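Local coordinates for putative short-chain oxidoreductase (Thermus thermophilus, PDB 2YUT), which binds NADP(H) in a Rossmann-type fold and probably works as an oxidoreductase of the short-chain dehydrogenase/reductase family, at residues L89-A102 with A133-L145. Sequence-based numbering, arbitrary orientation.
Sequences LVEEMLAAHLLTAA and AYAAAKGALEAYL. With NAP (NADP nicotinamide-adenine-dinucleotide phosphate), chain B.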
ATOM      1  N   LEU A  89       1.137  12.678  -5.334  1.00 38.94           N
ATOM      2  CA  LEU A  89       1.859  11.534  -5.881  1.00 35.85           C
ATOM      3  C   LEU A  89       1.457  10.211  -5.229  1.00 34.87           C
ATOM      4  O   LEU A  89       1.278   9.208  -5.919  1.00 23.92           O
ATOM      5  CB  LEU A  89       3.371  11.743  -5.733  1.00 31.23           C
ATOM      6  CG  LEU A  89       4.274  10.704  -6.406  1.00 30.94           C
ATOM      7  CD1 LEU A  89       4.076  10.751  -7.908  1.00 35.29           C
ATOM      8  CD2 LEU A  89       5.724  10.982  -6.069  1.00 40.84           C
ATOM      9  N   VAL A  90       1.314  10.209  -3.905  1.00 26.12           N
ATOM     10  CA  VAL A  90       0.939   8.993  -3.194  1.00 26.78           C
ATOM     11  C   VAL A  90      -0.414   8.464  -3.672  1.00 28.49           C
ATOM     12  O   VAL A  90      -0.559   7.276  -3.952  1.00 17.04           O
ATOM     13  CB  VAL A  90       0.884   9.225  -1.664  1.00 26.23           C
ATOM     14  CG1 VAL A  90       0.415   7.959  -0.955  1.00 31.37           C
ATOM     15  CG2 VAL A  90       2.262   9.615  -1.156  1.00 27.28           C
ATOM     16  N   GLU A  91      -1.400   9.345  -3.782  1.00 19.12           N
ATOM     17  CA  GLU A  91      -2.719   8.921  -4.230  1.00 24.78           C
ATOM     18  C   GLU A  91      -2.712   8.462  -5.690  1.00 28.56           C
ATOM     19  O   GLU A  91      -3.407   7.511  -6.046  1.00 27.08           O
ATOM     20  CB  GLU A  91      -3.721  10.056  -4.029  1.00 25.65           C
ATOM     21  CG  GLU A  91      -3.831  10.482  -2.571  1.00 39.89           C
ATOM     22  CD  GLU A  91      -4.680  11.717  -2.382  1.00 49.47           C
ATOM     23  OE1 GLU A  91      -5.890  11.652  -2.683  1.00 53.67           O
ATOM     24  OE2 GLU A  91      -4.132  12.749  -1.934  1.00 45.72           O
ATOM     25  N   GLU A  92      -1.922   9.128  -6.531  1.00 25.38           N
ATOM     26  CA  GLU A  92      -1.833   8.760  -7.944  1.00 27.80           C
ATOM     27  C   GLU A  92      -1.192   7.389  -8.093  1.00 19.87           C
ATOM     28  O   GLU A  92      -1.622   6.576  -8.920  1.00 22.83           O
ATOM     29  CB  GLU A  92      -1.004   9.785  -8.725  1.00 31.56           C
ATOM     30  CG  GLU A  92      -1.571  11.197  -8.691  1.00 53.50           C
ATOM     31  CD  GLU A  92      -0.825  12.155  -9.604  1.00 58.43           C
ATOM     32  OE1 GLU A  92       0.425  12.160  -9.573  1.00 66.68           O
ATOM     33  OE2 GLU A  92      -1.490  12.911 -10.343  1.00 59.00           O
HETATM   34  N   MSE A  93      -0.159   7.139  -7.290  1.00 16.45           N
HETATM   35  CA  MSE A  93       0.555   5.868  -7.324  1.00 23.56           C
HETATM   36  C   MSE A  93      -0.334   4.714  -6.879  1.00 26.26           C
HETATM   37  O   MSE A  93      -0.357   3.659  -7.519  1.00 21.43           O
HETATM   38  CB  MSE A  93       1.800   5.937  -6.438  1.00 16.76           C
HETATM   39  CG  MSE A  93       2.935   6.777  -7.018  1.00 29.42           C
HETATM   40 SE   MSE A  93       3.595   6.109  -8.738  1.00 29.22          SE
HETATM   41  CE  MSE A  93       2.709   7.392  -9.887  1.00 21.81           C
ATOM     42  N   LEU A  94      -1.062   4.913  -5.783  1.00 23.00           N
ATOM     43  CA  LEU A  94      -1.961   3.885  -5.269  1.00 23.55           C
ATOM     44  C   LEU A  94      -3.087   3.602  -6.264  1.00 19.59           C
ATOM     45  O   LEU A  94      -3.493   2.456  -6.446  1.00 20.08           O
ATOM     46  CB  LEU A  94      -2.552   4.313  -3.918  1.00 20.59           C
ATOM     47  CG  LEU A  94      -1.703   4.042  -2.665  1.00 23.75           C
ATOM     48  CD1 LEU A  94      -1.583   2.543  -2.461  1.00 25.82           C
ATOM     49  CD2 LEU A  94      -0.319   4.653  -2.806  1.00 41.57           C
ATOM     50  N   ALA A  95      -3.589   4.650  -6.905  1.00 13.52           N
ATOM     51  CA  ALA A  95      -4.661   4.488  -7.880  1.00 23.70           C
ATOM     52  C   ALA A  95      -4.169   3.683  -9.085  1.00 19.26           C
ATOM     53  O   ALA A  95      -4.806   2.716  -9.500  1.00 15.21           O
ATOM     54  CB  ALA A  95      -5.162   5.855  -8.340  1.00 17.73           C
ATOM     55  N   ALA A  96      -3.023   4.081  -9.630  1.00 20.16           N
ATOM     56  CA  ALA A  96      -2.462   3.412 -10.796  1.00 23.02           C
ATOM     57  C   ALA A  96      -2.060   1.963 -10.546  1.00 22.37           C
ATOM     58  O   ALA A  96      -2.377   1.088 -11.354  1.00 22.02           O
ATOM     59  CB  ALA A  96      -1.265   4.198 -11.326  1.00 14.98           C
ATOM     60  N   HIS A  97      -1.377   1.704  -9.433  1.00 13.20           N
ATOM     61  CA  HIS A  97      -0.925   0.344  -9.128  1.00 18.62           C
ATOM     62  C   HIS A  97      -1.890  -0.575  -8.387  1.00 19.02           C
ATOM     63  O   HIS A  97      -2.049  -1.738  -8.763  1.00 20.02           O
ATOM     64  CB  HIS A  97       0.379   0.371  -8.326  1.00 15.52           C
ATOM     65  CG  HIS A  97       1.527   0.998  -9.047  1.00 16.29           C
ATOM     66  ND1 HIS A  97       1.720   2.361  -9.099  1.00 23.22           N
ATOM     67  CD2 HIS A  97       2.563   0.445  -9.722  1.00  9.54           C
ATOM     68  CE1 HIS A  97       2.828   2.621  -9.769  1.00 17.57           C
ATOM     69  NE2 HIS A  97       3.359   1.475 -10.157  1.00 18.22           N
ATOM     70  N   LEU A  98      -2.525  -0.060  -7.336  1.00 17.91           N
ATOM     71  CA  LEU A  98      -3.419  -0.869  -6.512  1.00 13.92           C
ATOM     72  C   LEU A  98      -4.895  -0.884  -6.883  1.00 14.60           C
ATOM     73  O   LEU A  98      -5.493  -1.956  -6.999  1.00 13.71           O
ATOM     74  CB  LEU A  98      -3.279  -0.453  -5.038  1.00 23.50           C
ATOM     75  CG  LEU A  98      -4.162  -1.179  -4.016  1.00 26.79           C
ATOM     76  CD1 LEU A  98      -3.766  -2.648  -3.956  1.00 24.88           C
ATOM     77  CD2 LEU A  98      -4.008  -0.530  -2.642  1.00 27.00           C
ATOM     78  N   LEU A  99      -5.494   0.291  -7.051  1.00  9.22           N
ATOM     79  CA  LEU A  99      -6.907   0.349  -7.380  1.00 16.45           C
ATOM     80  C   LEU A  99      -7.204  -0.314  -8.725  1.00 19.12           C
ATOM     81  O   LEU A  99      -8.206  -1.014  -8.858  1.00 21.43           O
ATOM     82  CB  LEU A  99      -7.403   1.798  -7.366  1.00 14.60           C
ATOM     83  CG  LEU A  99      -7.301   2.519  -6.012  1.00 31.87           C
ATOM     84  CD1 LEU A  99      -8.036   3.844  -6.099  1.00 23.59           C
ATOM     85  CD2 LEU A  99      -7.905   1.667  -4.897  1.00 23.02           C
ATOM     86  N   THR A 100      -6.341  -0.105  -9.716  1.00 15.16           N
ATOM     87  CA  THR A 100      -6.565  -0.727 -11.021  1.00 19.86           C
ATOM     88  C   THR A 100      -6.608  -2.243 -10.847  1.00  8.54           C
ATOM     89  O   THR A 100      -7.496  -2.908 -11.370  1.00 16.19           O
ATOM     90  CB  THR A 100      -5.446  -0.381 -12.031  1.00 16.99           C
ATOM     91  OG1 THR A 100      -4.186  -0.853 -11.535  1.00 15.24           O
ATOM     92  CG2 THR A 100      -5.382   1.127 -12.267  1.00 20.96           C
ATOM     93  N   ALA A 101      -5.646  -2.770 -10.096  1.00 13.54           N
ATOM     94  CA  ALA A 101      -5.536  -4.205  -9.837  1.00 13.25           C
ATOM     95  C   ALA A 101      -6.709  -4.736  -9.022  1.00 17.51           C
ATOM     96  O   ALA A 101      -7.255  -5.797  -9.327  1.00 16.39           O
ATOM     97  CB  ALA A 101      -4.227  -4.501  -9.105  1.00 14.22           C
ATOM     98  N   ALA A 102      -7.092  -3.992  -7.987  1.00 19.36           N
ATOM     99  CA  ALA A 102      -8.197  -4.395  -7.125  1.00 15.75           C
ATOM    100  C   ALA A 102      -9.522  -4.408  -7.895  1.00 16.12           C
ATOM    101  O   ALA A 102     -10.298  -5.352  -7.779  1.00 16.74           O
ATOM    102  CB  ALA A 102      -8.291  -3.452  -5.911  1.00 15.03           C
ATOM    103  N   ALA A 133       6.381   6.949  -2.547  1.00 16.34           N
ATOM    104  CA  ALA A 133       5.049   6.760  -3.109  1.00 17.85           C
ATOM    105  C   ALA A 133       4.980   5.472  -3.942  1.00 21.53           C
ATOM    106  O   ALA A 133       4.103   4.635  -3.726  1.00 19.25           O
ATOM    107  CB  ALA A 133       4.667   7.970  -3.954  1.00 16.53           C
ATOM    108  N   TYR A 134       5.915   5.310  -4.876  1.00 21.70           N
ATOM    109  CA  TYR A 134       5.961   4.122  -5.732  1.00 18.01           C
ATOM    110  C   TYR A 134       6.130   2.866  -4.883  1.00 22.78           C
ATOM    111  O   TYR A 134       5.437   1.866  -5.086  1.00 18.68           O
ATOM    112  CB  TYR A 134       7.136   4.214  -6.718  1.00 15.86           C
ATOM    113  CG  TYR A 134       7.196   3.075  -7.723  1.00 15.98           C
ATOM    114  CD1 TYR A 134       6.485   3.140  -8.923  1.00 17.74           C
ATOM    115  CD2 TYR A 134       7.960   1.934  -7.475  1.00 22.62           C
ATOM    116  CE1 TYR A 134       6.534   2.100  -9.853  1.00 18.69           C
ATOM    117  CE2 TYR A 134       8.017   0.881  -8.405  1.00 21.84           C
ATOM    118  CZ  TYR A 134       7.301   0.977  -9.590  1.00 21.50           C
ATOM    119  OH  TYR A 134       7.352  -0.037 -10.518  1.00 25.23           O
ATOM    120  N   ALA A 135       7.064   2.920  -3.938  1.00 22.67           N
ATOM    121  CA  ALA A 135       7.328   1.787  -3.055  1.00 21.70           C
ATOM    122  C   ALA A 135       6.069   1.389  -2.293  1.00 17.20           C
ATOM    123  O   ALA A 135       5.755   0.207  -2.171  1.00 16.04           O
ATOM    124  CB  ALA A 135       8.444   2.137  -2.074  1.00 23.52           C
ATOM    125  N   ALA A 136       5.355   2.387  -1.780  1.00 16.55           N
ATOM    126  CA  ALA A 136       4.132   2.151  -1.025  1.00 21.86           C
ATOM    127  C   ALA A 136       3.087   1.444  -1.885  1.00 22.51           C
ATOM    128  O   ALA A 136       2.459   0.478  -1.449  1.00 21.50           O
ATOM    129  CB  ALA A 136       3.568   3.476  -0.513  1.00  8.60           C
ATOM    130  N   ALA A 137       2.895   1.940  -3.104  1.00 18.58           N
ATOM    131  CA  ALA A 137       1.919   1.352  -4.011  1.00 20.03           C
ATOM    132  C   ALA A 137       2.220  -0.120  -4.276  1.00 16.22           C
ATOM    133  O   ALA A 137       1.309  -0.948  -4.287  1.00 21.50           O
ATOM    134  CB  ALA A 137       1.885   2.131  -5.320  1.00 20.71           C
ATOM    135  N   LYS A 138       3.496  -0.446  -4.486  1.00 15.60           N
ATOM    136  CA  LYS A 138       3.890  -1.835  -4.742  1.00 15.84           C
ATOM    137  C   LYS A 138       3.826  -2.664  -3.470  1.00 22.28           C
ATOM    138  O   LYS A 138       3.505  -3.853  -3.513  1.00 20.95           O
ATOM    139  CB  LYS A 138       5.305  -1.905  -5.331  1.00 18.63           C
ATOM    140  CG  LYS A 138       5.407  -1.404  -6.767  1.00 20.07           C
ATOM    141  CD  LYS A 138       4.461  -2.158  -7.697  1.00 18.76           C
ATOM    142  CE  LYS A 138       4.746  -1.829  -9.166  1.00 12.81           C
ATOM    143  NZ  LYS A 138       3.663  -2.338 -10.068  1.00 13.65           N
ATOM    144  N   GLY A 139       4.140  -2.037  -2.338  1.00 18.82           N
ATOM    145  CA  GLY A 139       4.076  -2.754  -1.082  1.00 20.96           C
ATOM    146  C   GLY A 139       2.634  -3.156  -0.827  1.00 19.14           C
ATOM    147  O   GLY A 139       2.357  -4.254  -0.347  1.00 19.82           O
ATOM    148  N   ALA A 140       1.711  -2.261  -1.164  1.00 18.53           N
ATOM    149  CA  ALA A 140       0.283  -2.509  -0.979  1.00 21.52           C
ATOM    150  C   ALA A 140      -0.218  -3.592  -1.933  1.00 22.58           C
ATOM    151  O   ALA A 140      -0.971  -4.482  -1.537  1.00 21.16           O
ATOM    152  CB  ALA A 140      -0.502  -1.221  -1.201  1.00 13.77           C
ATOM    153  N   LEU A 141       0.208  -3.511  -3.189  1.00 20.54           N
ATOM    154  CA  LEU A 141      -0.213  -4.476  -4.189  1.00 20.54           C
ATOM    155  C   LEU A 141       0.188  -5.892  -3.808  1.00 14.00           C
ATOM    156  O   LEU A 141      -0.623  -6.807  -3.893  1.00 17.80           O
ATOM    157  CB  LEU A 141       0.379  -4.133  -5.562  1.00 22.00           C
ATOM    158  CG  LEU A 141       0.050  -5.128  -6.686  1.00 25.71           C
ATOM    159  CD1 LEU A 141      -1.465  -5.261  -6.825  1.00 19.01           C
ATOM    160  CD2 LEU A 141       0.662  -4.663  -8.001  1.00 17.01           C
ATOM    161  N   GLU A 142       1.435  -6.071  -3.383  1.00 12.00           N
ATOM    162  CA  GLU A 142       1.915  -7.397  -3.013  1.00 19.35           C
ATOM    163  C   GLU A 142       1.189  -7.942  -1.792  1.00 24.10           C
ATOM    164  O   GLU A 142       0.887  -9.133  -1.727  1.00 21.44           O
ATOM    165  CB  GLU A 142       3.427  -7.379  -2.747  1.00 23.39           C
ATOM    166  CG  GLU A 142       4.274  -6.855  -3.903  1.00 26.96           C
ATOM    167  CD  GLU A 142       5.753  -7.181  -3.738  1.00 33.52           C
ATOM    168  OE1 GLU A 142       6.238  -7.188  -2.588  1.00 37.97           O
ATOM    169  OE2 GLU A 142       6.437  -7.423  -4.754  1.00 36.16           O
ATOM    170  N   ALA A 143       0.903  -7.072  -0.827  1.00 21.35           N
ATOM    171  CA  ALA A 143       0.209  -7.494   0.382  1.00 19.22           C
ATOM    172  C   ALA A 143      -1.220  -7.875   0.029  1.00 17.09           C
ATOM    173  O   ALA A 143      -1.749  -8.869   0.520  1.00 22.17           O
ATOM    174  CB  ALA A 143       0.219  -6.363   1.431  1.00 16.72           C
ATOM    175  N   TYR A 144      -1.843  -7.078  -0.833  1.00 11.97           N
ATOM    176  CA  TYR A 144      -3.216  -7.332  -1.250  1.00 17.34           C
ATOM    177  C   TYR A 144      -3.343  -8.711  -1.902  1.00 27.00           C
ATOM    178  O   TYR A 144      -4.246  -9.490  -1.581  1.00 23.68           O
ATOM    179  CB  TYR A 144      -3.656  -6.266  -2.249  1.00 13.64           C
ATOM    180  CG  TYR A 144      -5.140  -6.262  -2.529  1.00 25.34           C
ATOM    181  CD1 TYR A 144      -6.045  -5.791  -1.575  1.00 21.98           C
ATOM    182  CD2 TYR A 144      -5.639  -6.703  -3.753  1.00 15.03           C
ATOM    183  CE1 TYR A 144      -7.409  -5.757  -1.834  1.00 23.11           C
ATOM    184  CE2 TYR A 144      -7.006  -6.673  -4.023  1.00 21.84           C
ATOM    185  CZ  TYR A 144      -7.882  -6.197  -3.059  1.00 22.64           C
ATOM    186  OH  TYR A 144      -9.229  -6.160  -3.318  1.00 24.88           O
ATOM    187  N   LEU A 145      -2.423  -9.006  -2.814  1.00 19.19           N
ATOM    188  CA  LEU A 145      -2.429 -10.269  -3.542  1.00 21.54           C
ATOM    189  C   LEU A 145      -2.152 -11.482  -2.664  1.00 17.47           C
ATOM    190  O   LEU A 145      -2.778 -12.526  -2.832  1.00 22.28           O
ATOM    191  CB  LEU A 145      -1.411 -10.215  -4.687  1.00 15.67           C
ATOM    192  CG  LEU A 145      -1.728  -9.176  -5.769  1.00 31.21           C
ATOM    193  CD1 LEU A 145      -0.592  -9.112  -6.781  1.00 34.01           C
ATOM    194  CD2 LEU A 145      -3.037  -9.536  -6.458  1.00 27.45           C
TER
HETATM  195  PA  NAP B 500       4.643   1.714 -18.969  1.00 17.20           P
HETATM  196  O1A NAP B 500       4.599   3.252 -18.498  1.00 15.17           O
HETATM  197  O2A NAP B 500       5.421   1.513 -20.212  1.00 15.79           O
HETATM  198  O5B NAP B 500       3.108   1.267 -19.139  1.00 18.56           O
HETATM  199  C5B NAP B 500       2.161   1.533 -18.101  1.00 15.52           C
HETATM  200  C4B NAP B 500       0.776   1.035 -18.512  1.00 20.89           C
HETATM  201  O4B NAP B 500      -0.135   1.307 -17.432  1.00 20.90           O
HETATM  202  C3B NAP B 500       0.271   1.814 -19.730  1.00 20.66           C
HETATM  203  O3B NAP B 500      -0.401   0.927 -20.629  1.00 24.78           O
HETATM  204  C2B NAP B 500      -0.734   2.781 -19.106  1.00 19.79           C
HETATM  205  O2B NAP B 500      -1.765   3.071 -20.052  1.00 21.54           O
HETATM  206  C1B NAP B 500      -1.314   1.845 -18.047  1.00 17.35           C
HETATM  207  N9A NAP B 500      -2.116   2.613 -17.068  1.00 23.60           N
HETATM  208  C8A NAP B 500      -1.647   3.535 -16.231  1.00 19.38           C
HETATM  209  N7A NAP B 500      -2.653   4.042 -15.521  1.00 21.90           N
HETATM  210  C5A NAP B 500      -3.771   3.437 -15.909  1.00 15.59           C
HETATM  211  C6A NAP B 500      -5.109   3.557 -15.554  1.00 24.31           C
HETATM  212  N6A NAP B 500      -5.482   4.427 -14.620  1.00 15.51           N
HETATM  213  N1A NAP B 500      -6.014   2.785 -16.172  1.00 20.22           N
HETATM  214  C2A NAP B 500      -5.651   1.920 -17.103  1.00 22.83           C
HETATM  215  N3A NAP B 500      -4.389   1.780 -17.467  1.00 12.63           N
HETATM  216  C4A NAP B 500      -3.431   2.521 -16.894  1.00 20.19           C
HETATM  217  O3  NAP B 500       5.217   0.902 -17.700  1.00 16.51           O
HETATM  218  PN  NAP B 500       5.832  -0.582 -17.814  1.00 19.25           P
HETATM  219  O1N NAP B 500       7.309  -0.502 -17.736  1.00 18.87           O
HETATM  220  O2N NAP B 500       5.222  -1.299 -18.955  1.00 19.76           O
HETATM  221  O5D NAP B 500       5.339  -1.277 -16.447  1.00 18.99           O
HETATM  222  C5D NAP B 500       4.317  -2.277 -16.460  1.00 18.84           C
HETATM  223  C4D NAP B 500       4.125  -2.892 -15.071  1.00 15.42           C
HETATM  224  O4D NAP B 500       5.398  -3.441 -14.676  1.00 17.45           O
HETATM  225  C3D NAP B 500       3.788  -1.812 -14.040  1.00 17.59           C
HETATM  226  O3D NAP B 500       3.079  -2.366 -12.928  1.00 19.98           O
HETATM  227  C2D NAP B 500       5.183  -1.374 -13.603  1.00 18.43           C
HETATM  228  O2D NAP B 500       5.157  -0.757 -12.313  1.00 18.66           O
HETATM  229  C1D NAP B 500       5.822  -2.756 -13.484  1.00 15.66           C
HETATM  230  N1N NAP B 500       7.296  -2.707 -13.353  1.00 18.11           N
HETATM  231  C2N NAP B 500       8.062  -2.011 -14.296  1.00 16.99           C
HETATM  232  C3N NAP B 500       9.445  -1.964 -14.165  1.00 20.84           C
HETATM  233  C7N NAP B 500      10.285  -1.211 -15.199  1.00 26.68           C
HETATM  234  O7N NAP B 500      11.482  -1.002 -15.011  1.00 22.87           O
HETATM  235  N7N NAP B 500       9.619  -0.809 -16.278  1.00 13.22           N
HETATM  236  C4N NAP B 500      10.065  -2.606 -13.099  1.00 25.48           C
HETATM  237  C5N NAP B 500       9.309  -3.299 -12.160  1.00 28.51           C
HETATM  238  C6N NAP B 500       7.925  -3.352 -12.281  1.00 23.26           C
HETATM  239  P2B NAP B 500      -1.673   4.328 -21.056  1.00 34.07           P
HETATM  240  O1X NAP B 500      -0.143   4.452 -21.540  1.00 30.57           O
HETATM  241  O2X NAP B 500      -2.531   3.890 -22.347  1.00 29.87           O
HETATM  242  O3X NAP B 500      -2.173   5.578 -20.442  1.00 35.27           O
HETATM  243  O   HOH W   1     -10.146  -6.992  -5.588  1.00 30.68           O
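His97 of helix 89-102 lies against Ala137, Lys138 and Tyr134 of helix 133-145, and its atoms can be followed outward one by one. CB and CG rest on the methyl of Ala137. With CG set beside the backbone N (chi1 -62°), the ring doubles back along its own helix, and ND1 donates to Met93 O at 2.9 Å. That oxygen lies almost in the ring plane, so the bond holds the ring's turn; ND1 and His97 N reach it from opposite faces of the carbonyl plane. On the other side of the ring, CD2 is 3.0 Å from Lys138 NZ, at the ring edge. CE1 meets Tyr134 CD1 and CE1, while NE2 comes within 3.3 Å of Tyr134 CE1, the two ring planes standing at 89°. Shortened to an alanine, this residue is likely to leave Met93 O without its side-chain donor, and Tyr134 CE1 and the end of Lys138 without the ring packed against them. Those two meet at NADP O2D: Tyr134 OH shares a 2.9 Å hydrogen bond with it, and Lys138 NZ donates to both O2D and O3D as well as to Phe119 O. Met93, present as selenomethionine, adds a Met-aromatic contact through SE at the Tyr134 ring edge. Alanines 133, 137 and 140 permit close packing: Ala137 CB sits 3.5 Å from Met93 O, and the helix axes approach to 8.4 Å with a crossing angle of -33°. The Tyr134 and Lys138 pair, one helical turn apart beside the nicotinamide ribose, matches the YxxxK motif of short-chain dehydrogenases/reductases.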